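Local coordinates for arylamine n-acetyltransferase (Mycobacterium smegmatis, PDB 1W5R), which catalyses the transfer of an acetyl group, supplied in this family by acetyl-coenzyme A, to arylamines, at residues I50-L55 with Q73-G78. The protein carries 1 engineered substitution. Numbering follows the deposited sequence.
Sequences IPVADL and QYEHNG. Engineered in segment 73-78: Gln73 (natural residue Cys).
Leu55, at the end of the loop run 50-55, comes nearest the first turns of helix 73-87 opposite Gly78, with a CA-to-CA separation of 6.6 Å; no hydrogen bond joins the two segments. Both methyls of Leu55 rest against Tyr74 CB, with CD1 and CD2 each 3.8 Å from it. Leu55 CD1 also comes obliquely to the ring, 4.0 Å from Tyr74 CD2, while the rest of the ring leads off, past Ser196 of helix 189-201.

Gln73, which opens this helix, is the engineered replacement of the cysteine that, in arylamine N-acetyltransferases, serves as the nucleophile of a Cys-His-Asp triad. The loop before helix 57-66 lies against the helix that carries this catalytic position at its start.

Three residues earlier in the loop, the side chains of Val52 and Glu75 approach from opposite directions. Val52 CG1, anti to the backbone N (chi1 -178°), sits 3.6 Å from Glu75 CD and 3.7 Å from Glu75 CG, against the end of the extended glutamate chain. The buried carboxylate is satisfied by other partners: OE2 accepts from Tyr72 N and OE1 forms a salt bridge with Lys63, which probably stabilises its negative charge.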
ATOM      1  N   ILE A  50      10.259 -27.036 -11.775  1.00 10.62           N
ATOM      2  CA  ILE A  50      11.693 -27.129 -12.045  1.00 11.06           C
ATOM      3  C   ILE A  50      12.415 -27.232 -10.692  1.00 10.54           C
ATOM      4  O   ILE A  50      12.432 -26.267  -9.920  1.00 10.50           O
ATOM      5  CB  ILE A  50      12.206 -25.889 -12.819  1.00 10.93           C
ATOM      6  CG1 ILE A  50      11.428 -25.698 -14.133  1.00 11.58           C
ATOM      7  CG2 ILE A  50      13.693 -26.003 -13.086  1.00 12.66           C
ATOM      8  CD1 ILE A  50      11.543 -24.305 -14.735  1.00 13.39           C
ATOM      9  N   PRO A  51      12.993 -28.405 -10.378  1.00 10.31           N
ATOM     10  CA  PRO A  51      13.720 -28.548  -9.124  1.00 10.12           C
ATOM     11  C   PRO A  51      14.917 -27.610  -9.008  1.00 10.32           C
ATOM     12  O   PRO A  51      15.476 -27.177 -10.023  1.00 10.93           O
ATOM     13  CB  PRO A  51      14.206 -30.008  -9.171  1.00 11.03           C
ATOM     14  CG  PRO A  51      13.224 -30.691 -10.065  1.00 11.83           C
ATOM     15  CD  PRO A  51      12.986 -29.676 -11.135  1.00 10.46           C
ATOM     16  N   VAL A  52      15.293 -27.316  -7.765  1.00 10.15           N
ATOM     17  CA  VAL A  52      16.553 -26.641  -7.462  1.00 10.00           C
ATOM     18  C   VAL A  52      17.428 -27.713  -6.839  1.00  9.89           C
ATOM     19  O   VAL A  52      17.362 -27.970  -5.633  1.00  9.98           O
ATOM     20  CB  VAL A  52      16.380 -25.459  -6.499  1.00  9.58           C
ATOM     21  CG1 VAL A  52      17.718 -24.773  -6.264  1.00  9.56           C
ATOM     22  CG2 VAL A  52      15.394 -24.458  -7.078  1.00  9.75           C
ATOM     23  N   ALA A  53      18.196 -28.377  -7.703  1.00 10.30           N
ATOM     24  CA  ALA A  53      18.909 -29.606  -7.369  1.00 10.84           C
ATOM     25  C   ALA A  53      20.422 -29.405  -7.255  1.00 11.06           C
ATOM     26  O   ALA A  53      21.096 -30.114  -6.509  1.00 12.11           O
ATOM     27  CB  ALA A  53      18.608 -30.670  -8.425  1.00 11.31           C
ATOM     28  N   ASP A  54      20.939 -28.434  -7.996  1.00 10.57           N
ATOM     29  CA  ASP A  54      22.381 -28.257  -8.186  1.00 10.99           C
ATOM     30  C   ASP A  54      22.814 -26.958  -7.511  1.00 11.23           C
ATOM     31  O   ASP A  54      22.434 -25.874  -7.950  1.00 11.44           O
ATOM     32  CB  ASP A  54      22.666 -28.221  -9.695  1.00 11.34           C
ATOM     33  CG  ASP A  54      24.140 -28.067 -10.038  1.00 12.36           C
ATOM     34  OD1 ASP A  54      24.978 -27.790  -9.152  1.00 13.04           O
ATOM     35  OD2 ASP A  54      24.458 -28.239 -11.239  1.00 16.46           O
ATOM     36  N   LEU A  55      23.594 -27.081  -6.435  1.00 10.83           N
ATOM     37  CA  LEU A  55      24.040 -25.913  -5.682  1.00 11.45           C
ATOM     38  C   LEU A  55      25.528 -25.596  -5.902  1.00 11.63           C
ATOM     39  O   LEU A  55      26.170 -24.942  -5.071  1.00 12.23           O
ATOM     40  CB  LEU A  55      23.704 -26.071  -4.196  1.00 10.66           C
ATOM     41  CG  LEU A  55      22.205 -26.269  -3.904  1.00 10.63           C
ATOM     42  CD1 LEU A  55      22.003 -26.503  -2.405  1.00  9.82           C
ATOM     43  CD2 LEU A  55      21.323 -25.107  -4.388  1.00 10.69           C
ATOM     44  N   GLN A  73      16.392 -19.799  -0.622  1.00  7.31           N
ATOM     45  CA  GLN A  73      17.419 -19.764   0.419  1.00  7.42           C
ATOM     46  C   GLN A  73      18.737 -20.438   0.025  1.00  7.69           C
ATOM     47  O   GLN A  73      19.828 -19.890   0.262  1.00  8.23           O
ATOM     48  CB  GLN A  73      16.883 -20.356   1.737  1.00  7.58           C
ATOM     49  CG  GLN A  73      16.223 -21.717   1.675  1.00  7.69           C
ATOM     50  CD  GLN A  73      14.720 -21.667   1.365  1.00  9.28           C
ATOM     51  OE1 GLN A  73      14.228 -20.714   0.766  1.00  9.48           O
ATOM     52  NE2 GLN A  73      13.995 -22.700   1.785  1.00 10.26           N
ATOM     53  N   TYR A  74      18.647 -21.629  -0.563  1.00  7.98           N
ATOM     54  CA  TYR A  74      19.869 -22.369  -0.927  1.00  7.64           C
ATOM     55  C   TYR A  74      20.666 -21.709  -2.045  1.00  9.02           C
ATOM     56  O   TYR A  74      21.911 -21.818  -2.122  1.00  9.59           O
ATOM     57  CB  TYR A  74      19.528 -23.784  -1.344  1.00  8.26           C
ATOM     58  CG  TYR A  74      18.925 -24.639  -0.267  1.00  7.55           C
ATOM     59  CD1 TYR A  74      17.545 -24.845  -0.199  1.00  8.08           C
ATOM     60  CD2 TYR A  74      19.732 -25.247   0.701  1.00  7.61           C
ATOM     61  CE1 TYR A  74      16.979 -25.645   0.802  1.00  7.84           C
ATOM     62  CE2 TYR A  74      19.182 -26.053   1.703  1.00  7.99           C
ATOM     63  CZ  TYR A  74      17.806 -26.241   1.754  1.00  7.52           C
ATOM     64  OH  TYR A  74      17.234 -27.050   2.709  1.00  9.30           O
ATOM     65  N   GLU A  75      19.941 -21.030  -2.922  1.00  7.83           N
ATOM     66  CA  GLU A  75      20.568 -20.362  -4.055  1.00  8.61           C
ATOM     67  C   GLU A  75      21.253 -19.086  -3.601  1.00  9.04           C
ATOM     68  O   GLU A  75      22.395 -18.807  -3.977  1.00  9.86           O
ATOM     69  CB  GLU A  75      19.531 -20.092  -5.153  1.00  8.30           C
ATOM     70  CG  GLU A  75      19.010 -21.377  -5.772  1.00  8.95           C
ATOM     71  CD  GLU A  75      17.770 -21.171  -6.607  1.00  7.49           C
ATOM     72  OE1 GLU A  75      17.836 -21.441  -7.832  1.00  9.95           O
ATOM     73  OE2 GLU A  75      16.722 -20.775  -6.038  1.00  8.83           O
ATOM     74  N   HIS A  76      20.555 -18.305  -2.776  1.00  9.01           N
ATOM     75  CA  HIS A  76      21.109 -17.055  -2.250  1.00  9.13           C
ATOM     76  C   HIS A  76      22.345 -17.246  -1.414  1.00  9.32           C
ATOM     77  O   HIS A  76      23.398 -16.669  -1.697  1.00  9.88           O
ATOM     78  CB  HIS A  76      20.058 -16.341  -1.416  1.00  9.00           C
ATOM     79  CG  HIS A  76      19.170 -15.462  -2.230  1.00  9.06           C
ATOM     80  ND1 HIS A  76      19.578 -14.230  -2.701  1.00  9.06           N
ATOM     81  CD2 HIS A  76      17.913 -15.653  -2.703  1.00  9.50           C
ATOM     82  CE1 HIS A  76      18.602 -13.689  -3.407  1.00  9.81           C
ATOM     83  NE2 HIS A  76      17.583 -14.536  -3.431  1.00  9.19           N
ATOM     84  N   ASN A  77      22.216 -18.045  -0.375  1.00  9.23           N
ATOM     85  CA  ASN A  77      23.338 -18.236   0.533  1.00  9.69           C
ATOM     86  C   ASN A  77      24.409 -19.109  -0.071  1.00  9.80           C
ATOM     87  O   ASN A  77      25.588 -18.956   0.264  1.00 10.35           O
ATOM     88  CB  ASN A  77      22.847 -18.718   1.893  1.00  9.11           C
ATOM     89  CG  ASN A  77      22.150 -17.595   2.660  1.00  8.05           C
ATOM     90  OD1 ASN A  77      22.562 -16.439   2.564  1.00 10.43           O
ATOM     91  ND2 ASN A  77      21.086 -17.925   3.381  1.00  8.59           N
ATOM     92  N   GLY A  78      24.020 -19.990  -0.979  1.00  9.96           N
ATOM     93  CA  GLY A  78      25.028 -20.757  -1.703  1.00 10.47           C
ATOM     94  C   GLY A  78      25.897 -19.807  -2.499  1.00 10.36           C
ATOM     95  O   GLY A  78      27.128 -19.821  -2.371  1.00 10.74           O
TER